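Local coordinates for protein Alpha/beta hydrolase (Pectobacterium atrosepticum SCRI1043, PDB 3BDV) that is probably a serine hydrolase of the alpha/beta-hydrolase fold that also binds calcium, its natural substrate being unknown, at residues 6-11 with 40-45; 17-22 with 44-49; 32-37 with 171-176; 76-81 with 97-102. All blocks are in the same frame, centred on the assembly; numbering follows the deposited sequence. Where two conformers were deposited one is given.

From the N terminus, helix 4-15 is first tied to the end of helix 34-41 by contact 1. Contact 2 then pairs strand 19-23 with edge strand 46-47; both contacts close on the same stretch, sharing His44 and Trp45, and touch through Leu11 and Met20. Contact 3 starts within these loops and closes far later, at the start of helix 174-185, so it crosses contacts 1 and 2. Contact 4 pairs strands 76-81 and 99-105, is nested inside the loop of contact 3, and follows contacts 1 and 2 in series. Contacts 2 and 4 are tied directly, since strand 19-23 hydrogen-bonds to strand 76-81, while contacts 1 and 3 join helices 4-15, 34-41 and 174-185.

Contact 1. Residues 6-11 with 40-45. With EDO (1,2-ethanediol), chain H.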
# COMPACT_ATOMS: atom_id res chain seq x y z
N GLU A 6 8.80 -19.02 7.05
CA GLU A 6 7.43 -19.33 6.67
C GLU A 6 6.82 -18.17 5.93
O GLU A 6 6.08 -18.42 4.96
CB GLU A 6 6.55 -19.78 7.83
CG GLU A 6 5.29 -20.50 7.31
N ILE A 7 7.13 -16.92 6.33
CA ILE A 7 6.67 -15.73 5.58
C ILE A 7 7.17 -15.81 4.13
O ILE A 7 6.43 -15.63 3.18
CB ILE A 7 7.18 -14.37 6.22
CG1 ILE A 7 6.35 -13.96 7.43
CG2 ILE A 7 7.18 -13.23 5.17
CD1 ILE A 7 6.88 -12.70 8.23
N ASP A 8 8.47 -16.04 3.97
CA ASP A 8 9.05 -16.05 2.62
C ASP A 8 8.50 -17.14 1.74
O ASP A 8 8.20 -16.86 0.58
CB ASP A 8 10.56 -16.16 2.68
CG ASP A 8 11.18 -14.96 3.34
OD1 ASP A 8 10.52 -13.93 3.36
OD2 ASP A 8 12.29 -15.04 3.87
N LEU A 9 8.30 -18.34 2.28
CA LEU A 9 7.71 -19.43 1.46
C LEU A 9 6.30 -19.08 1.02
O LEU A 9 5.94 -19.25 -0.14
CB LEU A 9 7.65 -20.75 2.24
CG LEU A 9 8.94 -21.51 2.56
CD1 LEU A 9 8.74 -22.48 3.74
CD2 LEU A 9 9.44 -22.22 1.32
N ARG A 10 5.50 -18.57 1.95
CA ARG A 10 4.11 -18.25 1.64
C ARG A 10 4.05 -17.14 0.62
O ARG A 10 3.31 -17.24 -0.34
CB ARG A 10 3.35 -17.87 2.91
CG ARG A 10 2.99 -19.07 3.78
CD ARG A 10 2.41 -18.65 5.10
NE ARG A 10 1.04 -18.14 4.98
CZ ARG A 10 0.35 -17.71 6.04
NH1 ARG A 10 0.90 -17.71 7.25
NH2 ARG A 10 -0.85 -17.22 5.92
N LEU A 11 4.89 -16.11 0.78
CA LEU A 11 4.85 -14.98 -0.17
C LEU A 11 5.41 -15.36 -1.54
O LEU A 11 4.92 -14.91 -2.57
CB LEU A 11 5.53 -13.72 0.38
CG LEU A 11 4.65 -12.98 1.38
CD1 LEU A 11 5.51 -11.97 2.20
CD2 LEU A 11 3.45 -12.34 0.74
N ARG A 40 14.08 -5.38 -1.82
CA ARG A 40 15.30 -6.20 -1.73
C ARG A 40 15.00 -7.66 -1.38
O ARG A 40 15.64 -8.58 -1.88
CB ARG A 40 16.29 -5.65 -0.70
CG ARG A 40 16.89 -4.30 -1.02
CD ARG A 40 18.04 -3.97 -0.09
NE ARG A 40 17.59 -3.66 1.28
CZ ARG A 40 17.12 -2.47 1.66
NH1 ARG A 40 17.01 -1.46 0.80
NH2 ARG A 40 16.79 -2.29 2.91
N ARG A 41 14.03 -7.88 -0.49
CA ARG A 41 13.70 -9.24 -0.05
C ARG A 41 12.98 -10.09 -1.13
O ARG A 41 13.21 -11.32 -1.22
CB ARG A 41 12.87 -9.13 1.24
CG ARG A 41 12.62 -10.40 1.93
CD ARG A 41 11.95 -10.14 3.21
NE ARG A 41 11.61 -11.37 3.93
CZ ARG A 41 11.45 -11.44 5.24
NH1 ARG A 41 11.67 -10.38 6.00
NH2 ARG A 41 11.12 -12.59 5.81
N PHE A 42 12.21 -9.42 -2.00
CA PHE A 42 11.38 -10.04 -3.02
C PHE A 42 11.63 -9.32 -4.36
O PHE A 42 10.86 -8.44 -4.78
CB PHE A 42 9.91 -9.94 -2.63
CG PHE A 42 9.59 -10.61 -1.33
CD1 PHE A 42 9.59 -11.98 -1.22
CD2 PHE A 42 9.39 -9.87 -0.19
CE1 PHE A 42 9.35 -12.62 0.00
CE2 PHE A 42 9.14 -10.49 1.03
CZ PHE A 42 9.14 -11.87 1.13
N PRO A 43 12.74 -9.64 -5.01
CA PRO A 43 13.14 -8.83 -6.16
C PRO A 43 12.22 -8.91 -7.36
O PRO A 43 12.38 -8.12 -8.31
CB PRO A 43 14.54 -9.38 -6.51
CG PRO A 43 14.97 -10.21 -5.36
CD PRO A 43 13.72 -10.70 -4.70
N HIS A 44 11.30 -9.87 -7.36
CA HIS A 44 10.29 -9.97 -8.41
C HIS A 44 9.12 -9.01 -8.15
O HIS A 44 8.33 -8.77 -9.04
CB HIS A 44 9.78 -11.41 -8.53
CG HIS A 44 9.46 -12.05 -7.21
ND1 HIS A 44 10.43 -12.32 -6.26
CD2 HIS A 44 8.28 -12.43 -6.65
CE1 HIS A 44 9.87 -12.86 -5.20
NE2 HIS A 44 8.57 -12.94 -5.41
N TRP A 45 8.99 -8.46 -6.94
CA TRP A 45 7.94 -7.46 -6.71
C TRP A 45 8.21 -6.22 -7.53
O TRP A 45 9.34 -5.90 -7.79
CB TRP A 45 7.82 -7.09 -5.26
CG TRP A 45 7.29 -8.22 -4.40
CD1 TRP A 45 7.12 -9.54 -4.76
CD2 TRP A 45 6.91 -8.14 -3.03
NE1 TRP A 45 6.64 -10.26 -3.69
CE2 TRP A 45 6.52 -9.44 -2.61
CE3 TRP A 45 6.85 -7.10 -2.11
CZ2 TRP A 45 6.06 -9.72 -1.33
CZ3 TRP A 45 6.39 -7.37 -0.83
CH2 TRP A 45 6.02 -8.67 -0.45
C1 EDO H . 4.14 -17.51 8.68
O1 EDO H . 3.29 -18.63 8.32
C2 EDO H . 3.44 -16.15 8.71
O2 EDO H . 3.05 -15.75 10.04
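The Phe42 ring is sandwiched between Trp45 CZ2, 3.5 Å above one face, and Arg41 CG on the opposite face, both displaced toward the rim. In this alpha/beta-hydrolase fold the pile sits where the chain leaves helix 34-41, and helix 4-15 packs across it. A type I turn from Phe42 to Trp45 folds the indole back over the phenyl ring. From helix 4-15, Leu11 crosses Phe42 at about a right angle: its CD1 lies 3.8 Å from Phe42 CZ, obliquely to that ring, and reaches Trp45 CZ2 at the indole edge, 4.2 Å away. Trp45 NE1 is bonded to Ser15 OG, which fixes the indole against the same helix.

The charged border is a salt bridge. Arg41, extended from CG to NE with CG anti to its backbone N (chi1 -171°), grips Asp8 side-on, and Asp8 OD1 receives both NE at 2.8 Å and NH2 at 2.9 Å. OD1 lies in the guanidinium plane, yet the carboxylate and guanidinium planes stand 75° apart; NE uses the syn lone pair of OD1, whereas NH2 meets OD1 from above the carboxylate plane. The guanidinium has a second acid, Glu174, at NH1. The remaining oxygen, Asp8 OD2, takes a weak bond from Arg41 NH2, 3.3 Å long.

Contact 2. Residues 17-22 with 44-49. With CA (calcium ion), chain C.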
# COMPACT_ATOMS: atom_id res chain seq x y z
N GLN A 17 1.21 -16.20 -8.70
CA GLN A 17 -0.08 -15.86 -9.29
C GLN A 17 -0.55 -14.40 -9.16
O GLN A 17 -1.44 -13.99 -9.87
CB GLN A 17 -1.15 -16.75 -8.69
CG GLN A 17 -1.02 -18.23 -9.06
CD GLN A 17 -2.27 -18.99 -8.64
OE1 GLN A 17 -3.36 -18.67 -9.08
NE2 GLN A 17 -2.10 -20.00 -7.79
N LEU A 18 0.01 -13.65 -8.21
CA LEU A 18 -0.31 -12.24 -8.01
C LEU A 18 0.96 -11.43 -8.04
O LEU A 18 1.99 -11.90 -7.60
CB LEU A 18 -0.96 -12.01 -6.64
CG LEU A 18 -2.27 -12.73 -6.40
CD1 LEU A 18 -2.76 -12.55 -4.97
CD2 LEU A 18 -3.34 -12.25 -7.42
N THR A 19 0.86 -10.20 -8.51
CA THR A 19 2.01 -9.32 -8.56
C THR A 19 1.85 -8.21 -7.54
O THR A 19 0.82 -7.52 -7.54
CB THR A 19 2.13 -8.72 -9.98
OG1 THR A 19 2.44 -9.77 -10.90
CG2 THR A 19 3.21 -7.65 -10.06
N MSE A 20 2.84 -8.04 -6.69
CA MSE A 20 2.83 -6.93 -5.76
C MSE A 20 3.39 -5.71 -6.45
O MSE A 20 4.45 -5.78 -7.04
CB MSE A 20 3.73 -7.21 -4.57
CG MSE A 20 3.47 -8.48 -3.85
SE MSE A 20 1.68 -8.79 -3.27
CE MSE A 20 2.02 -10.22 -2.00
N VAL A 21 2.69 -4.58 -6.31
CA VAL A 21 3.18 -3.29 -6.79
C VAL A 21 3.36 -2.31 -5.61
O VAL A 21 2.39 -1.91 -4.99
CB VAL A 21 2.26 -2.71 -7.87
CG1 VAL A 21 2.84 -1.41 -8.36
CG2 VAL A 21 2.11 -3.70 -9.05
N LEU A 22 4.62 -1.93 -5.34
CA LEU A 22 4.94 -0.96 -4.31
C LEU A 22 4.72 0.48 -4.79
O LEU A 22 5.25 0.87 -5.81
CB LEU A 22 6.40 -1.10 -3.85
CG LEU A 22 6.72 -2.46 -3.27
CD1 LEU A 22 8.25 -2.65 -3.33
CD2 LEU A 22 6.16 -2.60 -1.82
N HIS A 44 11.30 -9.87 -7.36
CA HIS A 44 10.29 -9.97 -8.41
C HIS A 44 9.12 -9.01 -8.15
O HIS A 44 8.33 -8.77 -9.04
CB HIS A 44 9.78 -11.41 -8.53
CG HIS A 44 9.46 -12.05 -7.21
ND1 HIS A 44 10.43 -12.32 -6.26
CD2 HIS A 44 8.28 -12.43 -6.65
CE1 HIS A 44 9.87 -12.86 -5.20
NE2 HIS A 44 8.57 -12.94 -5.41
N TRP A 45 8.99 -8.46 -6.94
CA TRP A 45 7.94 -7.46 -6.71
C TRP A 45 8.21 -6.22 -7.53
O TRP A 45 9.34 -5.90 -7.79
CB TRP A 45 7.82 -7.09 -5.26
CG TRP A 45 7.29 -8.22 -4.40
CD1 TRP A 45 7.12 -9.54 -4.76
CD2 TRP A 45 6.91 -8.14 -3.03
NE1 TRP A 45 6.64 -10.26 -3.69
CE2 TRP A 45 6.52 -9.44 -2.61
CE3 TRP A 45 6.85 -7.10 -2.11
CZ2 TRP A 45 6.06 -9.72 -1.33
CZ3 TRP A 45 6.39 -7.37 -0.83
CH2 TRP A 45 6.02 -8.67 -0.45
N GLN A 46 7.14 -5.54 -7.93
CA GLN A 46 7.27 -4.36 -8.77
C GLN A 46 7.15 -3.09 -7.96
O GLN A 46 6.71 -3.12 -6.82
CB GLN A 46 6.22 -4.39 -9.86
CG GLN A 46 6.36 -5.54 -10.89
CD GLN A 46 7.75 -5.61 -11.51
OE1 GLN A 46 8.17 -4.70 -12.22
NE2 GLN A 46 8.48 -6.68 -11.22
N ARG A 47 7.54 -1.98 -8.56
CA ARG A 47 7.57 -0.70 -7.87
C ARG A 47 7.43 0.43 -8.86
O ARG A 47 8.01 0.40 -9.96
CB ARG A 47 8.87 -0.59 -7.07
CG ARG A 47 9.04 0.70 -6.32
CD ARG A 47 10.22 0.60 -5.41
NE ARG A 47 10.54 1.91 -4.87
CZ ARG A 47 11.18 2.11 -3.73
NH1 ARG A 47 11.65 1.11 -3.03
NH2 ARG A 47 11.42 3.34 -3.33
N ILE A 48 6.63 1.44 -8.52
CA ILE A 48 6.38 2.51 -9.48
C ILE A 48 7.60 3.40 -9.49
O ILE A 48 8.30 3.51 -8.50
CB ILE A 48 5.08 3.34 -9.20
CG1 ILE A 48 5.16 4.06 -7.86
CG2 ILE A 48 3.78 2.48 -9.29
CD1 ILE A 48 4.33 5.35 -7.83
N ARG A 49 7.83 4.04 -10.63
CA ARG A 49 8.89 5.02 -10.79
C ARG A 49 8.32 6.31 -11.38
O ARG A 49 7.41 6.28 -12.18
CB ARG A 49 9.92 4.48 -11.77
CG ARG A 49 10.41 3.12 -11.47
CD ARG A 49 11.19 3.02 -10.17
NE ARG A 49 11.51 1.63 -9.93
CZ ARG A 49 12.01 1.16 -8.78
NH1 ARG A 49 12.33 1.96 -7.80
NH2 ARG A 49 12.25 -0.12 -8.65
CA CA C . 8.20 -0.39 -12.26
O HOH W 1 8.70 -2.46 -11.22
O HOH W 2 8.62 1.21 -13.82
O HOH W 3 7.95 -1.63 -14.34
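Three backbone hydrogen bonds define a parallel strand pairing at the edge of the alpha/beta-hydrolase sheet, the two strands belonging to one beta-alpha-beta unit with helix 34-41 as the connection. Gln46 N donates to Met20 O at 2.8 Å, nearly along the C=O axis. Leu22 N returns to Gln46 O in an almost straight bond (178° at the hydrogen), although it meets that carbonyl from above its plane. Ile48 N completes the set on Leu22 O. Val21 thus pairs with Gln46 and Leu22 with Arg47, their side chains on alternate faces.

Metal coordination uses the outer strand. Arg47 O binds the calcium ion at 2.4 Å, three waters add to it, and Glu68 contributes OE1. Water 1 is a metal ligand that also donates to Gln46 OE1 and accepts from Arg47 N; Gln46, bent at chi2 (-53°), is steadied by NE2 bonding to His44 O. The extended Arg47 side chain lies on the face of Leu22, where Glu39 and Asp28 form salt bridges with its guanidinium.

Apolar packing centres on Met20, a selenomethionine making a Met-aromatic contact with Trp45. Its SE lies 5.0 Å from the centroid of the six-membered ring, and its CG sits over the indole face, 3.5 Å from the centroid of the five-membered ring.

Contact 3. Residues 32-37 with 171-176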
# COMPACT_ATOMS: atom_id res chain seq x y z
N GLU A 32 16.05 2.52 3.81
CA GLU A 32 15.69 1.84 5.05
C GLU A 32 14.20 1.72 5.29
O GLU A 32 13.79 1.16 6.29
CB GLU A 32 16.35 2.48 6.24
CG GLU A 32 17.82 1.96 6.48
CD GLU A 32 17.91 0.41 6.62
OE1 GLU A 32 17.12 -0.22 7.38
OE2 GLU A 32 18.80 -0.18 5.96
N HIS A 33 13.42 2.28 4.37
CA HIS A 33 11.97 2.21 4.42
C HIS A 33 11.53 0.78 4.11
O HIS A 33 12.15 0.08 3.30
CB HIS A 33 11.42 3.18 3.37
CG HIS A 33 9.96 3.44 3.44
ND1 HIS A 33 9.02 2.59 2.90
CD2 HIS A 33 9.28 4.53 3.86
CE1 HIS A 33 7.82 3.12 3.05
NE2 HIS A 33 7.95 4.30 3.64
N TRP A 34 10.48 0.35 4.79
CA TRP A 34 9.91 -0.98 4.58
C TRP A 34 9.66 -1.34 3.13
O TRP A 34 9.86 -2.47 2.75
CB TRP A 34 8.63 -1.20 5.42
CG TRP A 34 7.51 -0.23 5.18
CD1 TRP A 34 7.31 0.97 5.83
CD2 TRP A 34 6.37 -0.41 4.33
NE1 TRP A 34 6.20 1.58 5.37
CE2 TRP A 34 5.60 0.78 4.43
CE3 TRP A 34 5.99 -1.39 3.41
CZ2 TRP A 34 4.44 0.97 3.70
CZ3 TRP A 34 4.84 -1.19 2.68
CH2 TRP A 34 4.07 -0.02 2.86
N GLN A 35 9.18 -0.43 2.32
CA GLN A 35 8.97 -0.77 0.91
C GLN A 35 10.28 -1.15 0.21
O GLN A 35 10.31 -2.06 -0.63
CB GLN A 35 8.27 0.36 0.18
CG GLN A 35 6.80 0.46 0.52
CD GLN A 35 6.13 1.64 -0.16
OE1 GLN A 35 6.73 2.69 -0.28
NE2 GLN A 35 4.89 1.47 -0.61
N SER A 36 11.38 -0.52 0.64
CA SER A 36 12.69 -0.85 0.13
C SER A 36 13.23 -2.17 0.72
O SER A 36 13.86 -2.95 0.00
CB SER A 36 13.68 0.33 0.32
OG SER A 36 13.25 1.48 -0.44
N HIS A 37 13.04 -2.41 2.01
CA HIS A 37 13.33 -3.73 2.55
C HIS A 37 12.62 -4.78 1.74
O HIS A 37 13.21 -5.80 1.34
CB HIS A 37 12.93 -3.81 4.02
CG HIS A 37 13.93 -3.19 4.94
ND1 HIS A 37 14.89 -3.92 5.61
CD2 HIS A 37 14.11 -1.90 5.31
CE1 HIS A 37 15.63 -3.10 6.34
NE2 HIS A 37 15.18 -1.87 6.18
N GLY A 171 11.83 0.03 7.96
CA GLY A 171 12.33 -1.15 8.65
C GLY A 171 11.82 -2.40 7.98
O GLY A 171 10.97 -2.35 7.10
N PRO A 172 12.34 -3.55 8.39
CA PRO A 172 11.94 -4.78 7.74
C PRO A 172 10.46 -5.10 7.86
O PRO A 172 9.97 -5.77 7.02
CB PRO A 172 12.73 -5.87 8.46
CG PRO A 172 13.56 -5.22 9.37
CD PRO A 172 13.32 -3.79 9.46
N TRP A 173 9.83 -4.69 8.95
CA TRP A 173 8.40 -4.89 9.18
C TRP A 173 7.85 -6.25 8.77
O TRP A 173 7.01 -6.37 7.86
CB TRP A 173 7.59 -3.76 8.52
CG TRP A 173 6.19 -3.58 9.10
CD1 TRP A 173 5.75 -3.85 10.37
CD2 TRP A 173 5.04 -3.08 8.38
NE1 TRP A 173 4.42 -3.53 10.49
CE2 TRP A 173 3.96 -3.08 9.28
CE3 TRP A 173 4.84 -2.61 7.08
CZ2 TRP A 173 2.70 -2.65 8.91
CZ3 TRP A 173 3.59 -2.23 6.69
CH2 TRP A 173 2.53 -2.23 7.60
N GLU A 174 8.31 -7.26 9.49
CA GLU A 174 7.83 -8.61 9.28
C GLU A 174 6.33 -8.72 9.54
O GLU A 174 5.65 -9.51 8.86
CB GLU A 174 8.61 -9.58 10.14
CG GLU A 174 10.03 -9.74 9.65
CD GLU A 174 10.40 -11.17 9.35
OE1 GLU A 174 9.64 -12.09 9.69
OE2 GLU A 174 11.48 -11.37 8.77
N TYR A 175 5.79 -7.94 10.49
CA TYR A 175 4.35 -8.00 10.76
C TYR A 175 3.54 -7.59 9.53
O TYR A 175 2.53 -8.23 9.22
CB TYR A 175 3.91 -7.17 12.00
CG TYR A 175 2.44 -7.43 12.33
CD1 TYR A 175 2.05 -8.62 12.93
CD2 TYR A 175 1.46 -6.51 12.00
CE1 TYR A 175 0.72 -8.88 13.20
CE2 TYR A 175 0.13 -6.76 12.28
CZ TYR A 175 -0.24 -7.95 12.86
OH TYR A 175 -1.58 -8.22 13.08
N GLY A 176 3.98 -6.55 8.82
CA GLY A 176 3.32 -6.19 7.57
C GLY A 176 3.37 -7.30 6.51
O GLY A 176 2.38 -7.58 5.80
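Glu32 O is held by a single bond across the contact: Gly171 N donates to it at 2.8 Å, in the carbonyl plane and with 160° at the hydrogen. Gly171 follows a cis peptide bond and has positive phi. Its carbonyl oxygen lies 3.1 Å from Trp34 CA, a CA-H...O contact.

The His37 ring lies over the backbone of Gly171 and Pro172. Its face rests on Gly171 C and on Pro172, which packs alongside with CD 4.2 Å from the ring centroid in a CH-pi contact. His37 NE2 donates to Glu32 OE1 from above the carboxylate plane, a His-carboxylate bond at 2.8 Å that fixes the imidazole's rotation.

The indoles of Trp34 and Trp173 meet T-shaped, planes at 71°, with the centroids of the Trp34 five-membered ring and the Trp173 six-membered ring 5.2 Å apart. The edge of Trp173, at CE3 and CZ3, points onto one face of Trp34, whose opposite face carries His33 CE1 and Gln35 CG. Trp34 CG occupies the crowded position between backbone N and carbonyl carbon (chi1 58°), while Trp34 NE1 bonds to Ile164 O.

His33, whose ND1 caps Gln35 N, and Trp173 are both N-cap residues, so the arrangement joins two helix starts on one side of the alpha/beta-hydrolase sheet.

Contact 4. Residues 76-81 with 97-102; sequences VILIGH and EGIAGV
Leu78 CG stands anti to its carbonyl carbon (chi1 -66°) and its chain continues extended to CD1 (chi2 179°), which places that methyl against Ile99 CD1 and Val102 CG1. Ile99 CG1 and Val102 CG1 take the same anti position, so the three branches converge on one face of the parallel sheet of an alpha/beta-hydrolase fold. Strands 76-81 and 99-105 are the two arms of a beta-alpha-beta crossover through helix 83-93, and the short segments run 26° from parallel. Leu78 CB and Val102 CG1 lie side by side at 3.8 Å. Leu78 crosses Ile99 at about a right angle, CD1 to CD1 at 4.0 Å, and helix 83-93 covers this face through Ala88, Val91 and Val92.

The backbone register proves a beta bulge. Val76 pairs with Ile99, receiving Ala100 N on its O at 2.8 Å and giving its own N to Gly98 O at 3.1 Å. The next pair is Ile77 with Gly101, one residue further than a regular register would give, because Ala100 is the extra residue. Regular pairing resumes when Leu78 N donates to Gly101 O, again at 3.1 Å and in the carbonyl plane, and Leu78 is bonded onward to Met103.

On the other face, Ile77 lies opposite Gly101 and packs against Met20. Past the paired residues strand 76-81 runs into Gly80, the first glycine of a Gly-X-Ser-X-Gly sequence consistent with a nucleophile elbow. Within the pairing, Gly101 O also receives a CA-H...O contact from Ile77 CA, 3.2 Å away.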
# COMPACT_ATOMS: atom_id res chain seq x y z
N VAL A 76 -2.89 -7.60 -9.63
CA VAL A 76 -1.95 -6.87 -8.83
C VAL A 76 -2.52 -6.59 -7.45
O VAL A 76 -3.73 -6.40 -7.29
CB VAL A 76 -1.57 -5.55 -9.51
CG1 VAL A 76 -1.00 -4.58 -8.54
CG2 VAL A 76 -0.60 -5.81 -10.65
N ILE A 77 -1.65 -6.59 -6.45
CA ILE A 77 -1.97 -5.96 -5.17
C ILE A 77 -1.17 -4.68 -5.05
O ILE A 77 0.06 -4.73 -5.12
CB ILE A 77 -1.66 -6.88 -3.96
CG1 ILE A 77 -2.54 -8.13 -4.02
CG2 ILE A 77 -1.89 -6.12 -2.67
CD1 ILE A 77 -2.23 -9.23 -3.01
N LEU A 78 -1.86 -3.54 -4.95
CA LEU A 78 -1.16 -2.24 -4.77
C LEU A 78 -0.80 -2.09 -3.31
O LEU A 78 -1.65 -2.23 -2.45
CB LEU A 78 -2.06 -1.09 -5.19
CG LEU A 78 -2.41 -1.02 -6.69
CD1 LEU A 78 -3.32 0.18 -6.92
CD2 LEU A 78 -1.15 -0.99 -7.57
N ILE A 79 0.46 -1.81 -3.01
CA ILE A 79 0.90 -1.70 -1.58
C ILE A 79 1.40 -0.24 -1.46
O ILE A 79 2.51 0.13 -1.92
CB ILE A 79 1.99 -2.71 -1.22
CG1 ILE A 79 1.54 -4.16 -1.42
CG2 ILE A 79 2.49 -2.46 0.22
CD1 ILE A 79 2.65 -5.21 -1.30
N GLY A 80 0.54 0.60 -0.90
CA GLY A 80 0.78 2.02 -0.84
C GLY A 80 1.21 2.57 0.52
O GLY A 80 0.78 2.08 1.53
N HIS A 81 1.98 3.66 0.51
CA HIS A 81 2.31 4.37 1.74
C HIS A 81 1.90 5.83 1.62
O HIS A 81 2.29 6.50 0.67
CB HIS A 81 3.83 4.29 2.04
CG HIS A 81 4.25 5.00 3.30
ND1 HIS A 81 5.24 5.96 3.33
CD2 HIS A 81 3.78 4.90 4.57
CE1 HIS A 81 5.38 6.40 4.57
NE2 HIS A 81 4.52 5.76 5.35
N GLU A 97 -8.96 -1.63 -13.95
CA GLU A 97 -9.04 -3.09 -13.96
C GLU A 97 -7.71 -3.71 -13.56
O GLU A 97 -6.67 -3.05 -13.60
CB GLU A 97 -9.41 -3.60 -15.37
CG GLU A 97 -10.86 -3.37 -15.79
CD GLU A 97 -11.57 -4.67 -16.17
OE1 GLU A 97 -11.29 -5.24 -17.25
OE2 GLU A 97 -12.41 -5.14 -15.38
N GLY A 98 -7.76 -4.99 -13.18
CA GLY A 98 -6.59 -5.83 -12.97
C GLY A 98 -6.01 -5.71 -11.59
O GLY A 98 -4.84 -6.03 -11.38
N ILE A 99 -6.81 -5.21 -10.65
CA ILE A 99 -6.43 -5.13 -9.24
C ILE A 99 -7.18 -6.11 -8.30
O ILE A 99 -8.37 -6.00 -8.10
CB ILE A 99 -6.53 -3.64 -8.71
CG1 ILE A 99 -5.66 -2.72 -9.61
CG2 ILE A 99 -6.16 -3.56 -7.23
CD1 ILE A 99 -5.96 -1.17 -9.53
N ALA A 100 -6.41 -7.00 -7.66
CA ALA A 100 -6.95 -8.06 -6.78
C ALA A 100 -7.26 -7.49 -5.41
O ALA A 100 -8.24 -7.91 -4.77
CB ALA A 100 -5.95 -9.21 -6.63
N GLY A 101 -6.44 -6.54 -4.96
CA GLY A 101 -6.55 -5.99 -3.60
C GLY A 101 -5.63 -4.81 -3.42
O GLY A 101 -4.75 -4.55 -4.26
N VAL A 102 -5.85 -4.05 -2.35
CA VAL A 102 -4.95 -2.95 -2.04
C VAL A 102 -4.67 -2.94 -0.56
O VAL A 102 -5.50 -3.28 0.28
CB VAL A 102 -5.47 -1.55 -2.53
CG1 VAL A 102 -5.66 -1.51 -4.05
CG2 VAL A 102 -6.73 -1.16 -1.81